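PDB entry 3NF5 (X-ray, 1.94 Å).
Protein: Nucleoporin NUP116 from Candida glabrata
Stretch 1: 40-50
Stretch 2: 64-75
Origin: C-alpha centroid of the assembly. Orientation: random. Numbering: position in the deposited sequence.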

# COMPACT_ATOMS: atom_id res chain seq x y z
N VAL A 40 8.96 -1.63 -3.76
CA VAL A 40 7.52 -1.72 -4.07
C VAL A 40 6.95 -2.82 -3.25
O VAL A 40 7.43 -3.97 -3.29
CB VAL A 40 7.22 -1.99 -5.57
CG1 VAL A 40 5.76 -1.98 -5.79
CG2 VAL A 40 7.89 -0.93 -6.47
N VAL A 41 5.90 -2.49 -2.49
CA VAL A 41 5.18 -3.53 -1.78
C VAL A 41 3.73 -3.40 -2.23
O VAL A 41 3.11 -2.35 -2.00
CB VAL A 41 5.28 -3.38 -0.25
CG1 VAL A 41 4.48 -4.55 0.54
CG2 VAL A 41 6.77 -3.25 0.26
N GLY A 42 3.13 -4.45 -2.81
CA GLY A 42 1.73 -4.33 -3.21
C GLY A 42 0.86 -5.55 -2.90
O GLY A 42 1.35 -6.65 -2.56
N ASN A 43 -0.44 -5.34 -3.08
CA ASN A 43 -1.43 -6.36 -2.98
C ASN A 43 -2.24 -6.20 -4.27
O ASN A 43 -2.83 -5.17 -4.49
CB ASN A 43 -2.28 -6.14 -1.75
CG ASN A 43 -3.37 -7.22 -1.61
OD1 ASN A 43 -4.06 -7.56 -2.60
ND2 ASN A 43 -3.46 -7.80 -0.44
N LYS A 44 -2.25 -7.20 -5.13
CA LYS A 44 -2.81 -7.10 -6.47
C LYS A 44 -4.27 -6.71 -6.47
O LYS A 44 -4.73 -6.04 -7.38
CB LYS A 44 -2.69 -8.46 -7.22
CG LYS A 44 -1.25 -8.88 -7.60
CD LYS A 44 -0.80 -8.28 -8.93
CE LYS A 44 0.66 -8.65 -9.27
NZ LYS A 44 0.95 -10.14 -9.32
N GLN A 45 -4.99 -7.16 -5.45
CA GLN A 45 -6.41 -6.88 -5.31
C GLN A 45 -6.72 -5.45 -4.80
O GLN A 45 -7.75 -4.92 -5.18
CB GLN A 45 -7.09 -7.86 -4.33
CG GLN A 45 -7.38 -9.24 -4.84
CD GLN A 45 -8.56 -9.82 -4.08
OE1 GLN A 45 -9.71 -9.74 -4.56
NE2 GLN A 45 -8.32 -10.29 -2.86
N TYR A 46 -5.86 -4.86 -3.93
CA TYR A 46 -6.24 -3.68 -3.14
C TYR A 46 -5.37 -2.42 -3.24
O TYR A 46 -5.89 -1.33 -3.05
CB TYR A 46 -6.38 -4.04 -1.68
CG TYR A 46 -7.46 -5.11 -1.41
CD1 TYR A 46 -8.76 -4.96 -1.90
CD2 TYR A 46 -7.15 -6.26 -0.68
CE1 TYR A 46 -9.76 -6.01 -1.66
CE2 TYR A 46 -8.13 -7.30 -0.47
CZ TYR A 46 -9.41 -7.15 -0.96
OH TYR A 46 -10.38 -8.16 -0.68
N GLY A 47 -4.07 -2.54 -3.53
CA GLY A 47 -3.25 -1.32 -3.64
C GLY A 47 -1.78 -1.64 -3.60
O GLY A 47 -1.39 -2.80 -3.48
N LYS A 48 -0.98 -0.59 -3.67
CA LYS A 48 0.47 -0.74 -3.55
C LYS A 48 1.11 0.53 -3.00
O LYS A 48 0.58 1.63 -3.09
CB LYS A 48 1.12 -1.06 -4.87
CG LYS A 48 0.93 -0.09 -6.04
CD LYS A 48 1.67 -0.52 -7.31
CE LYS A 48 1.31 0.34 -8.53
NZ LYS A 48 2.21 -0.04 -9.66
N ILE A 49 2.31 0.33 -2.47
CA ILE A 49 3.16 1.47 -2.11
C ILE A 49 4.53 1.37 -2.81
O ILE A 49 5.14 0.28 -2.90
CB ILE A 49 3.29 1.58 -0.57
CG1 ILE A 49 4.08 2.86 -0.21
CG2 ILE A 49 3.82 0.34 0.01
CD1 ILE A 49 4.02 3.23 1.26
N GLU A 50 4.95 2.51 -3.36
CA GLU A 50 6.19 2.64 -4.21
C GLU A 50 7.00 3.75 -3.50
O GLU A 50 6.64 4.90 -3.53
CB GLU A 50 5.84 2.99 -5.65
CG GLU A 50 5.10 1.84 -6.35
CD GLU A 50 4.30 2.25 -7.57
OE1 GLU A 50 4.11 1.40 -8.48
OE2 GLU A 50 3.82 3.39 -7.61
N SER A 64 8.17 -9.88 7.51
CA SER A 64 7.15 -9.02 8.12
C SER A 64 6.71 -7.85 7.29
O SER A 64 5.76 -7.19 7.68
CB SER A 64 7.58 -8.51 9.48
OG SER A 64 8.55 -7.48 9.37
N ILE A 65 7.36 -7.57 6.14
CA ILE A 65 7.01 -6.39 5.41
C ILE A 65 5.63 -6.52 4.75
O ILE A 65 4.71 -5.73 5.04
CB ILE A 65 8.08 -6.00 4.34
CG1 ILE A 65 9.44 -5.75 4.99
CG2 ILE A 65 7.59 -4.76 3.56
CD1 ILE A 65 10.54 -5.54 3.98
N CYS A 66 5.47 -7.52 3.88
CA CYS A 66 4.14 -7.78 3.29
C CYS A 66 3.15 -8.35 4.31
O CYS A 66 3.42 -9.37 4.96
CB CYS A 66 4.24 -8.80 2.17
SG CYS A 66 5.24 -8.33 0.78
N ASP A 67 1.99 -7.70 4.40
CA ASP A 67 0.83 -8.14 5.22
C ASP A 67 1.03 -8.14 6.76
O ASP A 67 0.35 -8.85 7.50
CB ASP A 67 0.30 -9.47 4.72
CG ASP A 67 -1.21 -9.66 4.92
OD1 ASP A 67 -2.02 -8.70 4.95
OD2 ASP A 67 -1.57 -10.83 5.00
N ASP A 68 1.93 -7.28 7.23
CA ASP A 68 2.13 -6.99 8.65
C ASP A 68 2.53 -5.50 8.75
O ASP A 68 1.75 -4.70 9.15
CB ASP A 68 3.18 -7.93 9.24
CG ASP A 68 3.55 -7.62 10.67
OD1 ASP A 68 3.15 -6.54 11.18
OD2 ASP A 68 4.33 -8.43 11.28
N LEU A 69 3.72 -5.12 8.31
CA LEU A 69 4.08 -3.70 8.28
C LEU A 69 3.26 -2.92 7.22
O LEU A 69 2.96 -1.78 7.40
CB LEU A 69 5.55 -3.54 7.93
CG LEU A 69 6.52 -3.98 9.05
CD1 LEU A 69 7.95 -3.65 8.56
CD2 LEU A 69 6.18 -3.24 10.34
N VAL A 70 2.99 -3.55 6.09
CA VAL A 70 2.28 -2.94 4.98
C VAL A 70 1.11 -3.85 4.67
O VAL A 70 1.31 -5.03 4.32
CB VAL A 70 3.15 -2.79 3.70
CG1 VAL A 70 2.30 -2.11 2.60
CG2 VAL A 70 4.43 -1.98 3.97
N VAL A 71 -0.09 -3.30 4.82
CA VAL A 71 -1.38 -4.02 4.65
C VAL A 71 -2.31 -3.18 3.74
O VAL A 71 -2.46 -1.99 3.93
CB VAL A 71 -2.06 -4.32 6.04
CG1 VAL A 71 -3.52 -4.86 5.89
CG2 VAL A 71 -1.23 -5.30 6.88
N PHE A 72 -2.84 -3.79 2.72
CA PHE A 72 -3.88 -3.19 1.85
C PHE A 72 -5.12 -4.06 1.98
O PHE A 72 -5.02 -5.27 1.88
CB PHE A 72 -3.40 -3.21 0.41
CG PHE A 72 -2.26 -2.30 0.16
CD1 PHE A 72 -2.48 -0.94 -0.01
CD2 PHE A 72 -0.94 -2.79 0.18
CE1 PHE A 72 -1.41 -0.10 -0.24
CE2 PHE A 72 0.11 -1.93 -0.05
CZ PHE A 72 -0.11 -0.63 -0.23
N GLN A 73 -6.24 -3.45 2.33
CA GLN A 73 -7.56 -4.07 2.44
C GLN A 73 -8.50 -3.29 1.52
O GLN A 73 -8.09 -2.29 0.96
CB GLN A 73 -8.05 -3.86 3.87
CG GLN A 73 -7.27 -4.54 4.95
CD GLN A 73 -8.03 -4.43 6.27
OE1 GLN A 73 -8.16 -3.34 6.85
NE2 GLN A 73 -8.60 -5.55 6.69
N PRO A 74 -9.77 -3.70 1.43
CA PRO A 74 -10.73 -2.86 0.70
C PRO A 74 -10.79 -1.42 1.15
O PRO A 74 -11.14 -1.14 2.31
CB PRO A 74 -12.10 -3.58 0.97
CG PRO A 74 -11.73 -5.03 1.27
CD PRO A 74 -10.40 -4.94 1.99
N MSE A 75 -10.44 -0.48 0.24
CA MSE A 75 -10.43 0.97 0.52
C MSE A 75 -9.70 1.35 1.81
O MSE A 75 -10.14 2.22 2.58
CB MSE A 75 -11.85 1.53 0.51
CG MSE A 75 -12.56 1.11 -0.68
SE MSE A 75 -14.22 2.15 -0.96
CE MSE A 75 -14.99 0.83 -2.00
O HOH W 1 -8.75 -0.84 -2.04

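Stretch 1 is a tight hairpin: strands 40-43 and 47-50 are tied by Val41 N to Ile49 O (2.9 Å), Ile49 N to Val41 O (2.8 Å) and Asn43 N to Gly47 O (2.7 Å), while Asn43 OD1 accepts from Gln45 N (3.0 Å) inside the turn. Strand 70-73 of stretch 2 lies across it, its axis 7.1 Å from that of strand 40-43 at -31°. No direct hydrogen bond joins the two stretches; this is face-to-face packing, burying 511 Å², and it rests mainly on shape and van der Waals contact, with a water at one edge.

Phe72 covers the most surface. Its ring lies on the hairpin backbone, with Lys48 C 3.2 Å from Phe72 CZ and Val41 O 3.6 Å from Phe72 CE2. Gly47 makes room: its CA sits over the ring face, 4.2 Å from the centroid of the Phe72 ring, in a CH-pi contact. A CB there would come within 2.8 Å of Phe72 CD1, and the backbone angles of Gly47 call for glycine on their own account. The flat ring fits over Gly47, with the side chains of Asn43 and Ile49 beside it.

Val41, in its t rotamer, fills the other end. Its CG2 meets Ile65 CG2 at 3.7 Å, and its CG1 lies 3.9 Å from both Cys66 SG and Val70 CB. Ile49 CG2 adds a contact to Val70 CG1 at 3.9 Å. The CA-to-CB bonds of Val70 and Phe72 point toward the hairpin, and that of Val71 between them points away, the alternation expected of a strand.

Tyr46 closes the turn end. Its CB packs on Phe72 CB (3.7 Å), and Pro74 CD sits 3.9 Å from the centroid of the Tyr46 ring, nearly along the normal, a CH-pi contact over the ring face, favoured because CD is bonded to the proline nitrogen and its hydrogens are slightly polarised. Water 1 accepts from Met75 N (2.9 Å), where Met75 is selenomethionine, and lies 3.1 Å from Tyr46 O, to which it can donate, though other acceptors compete for its protons.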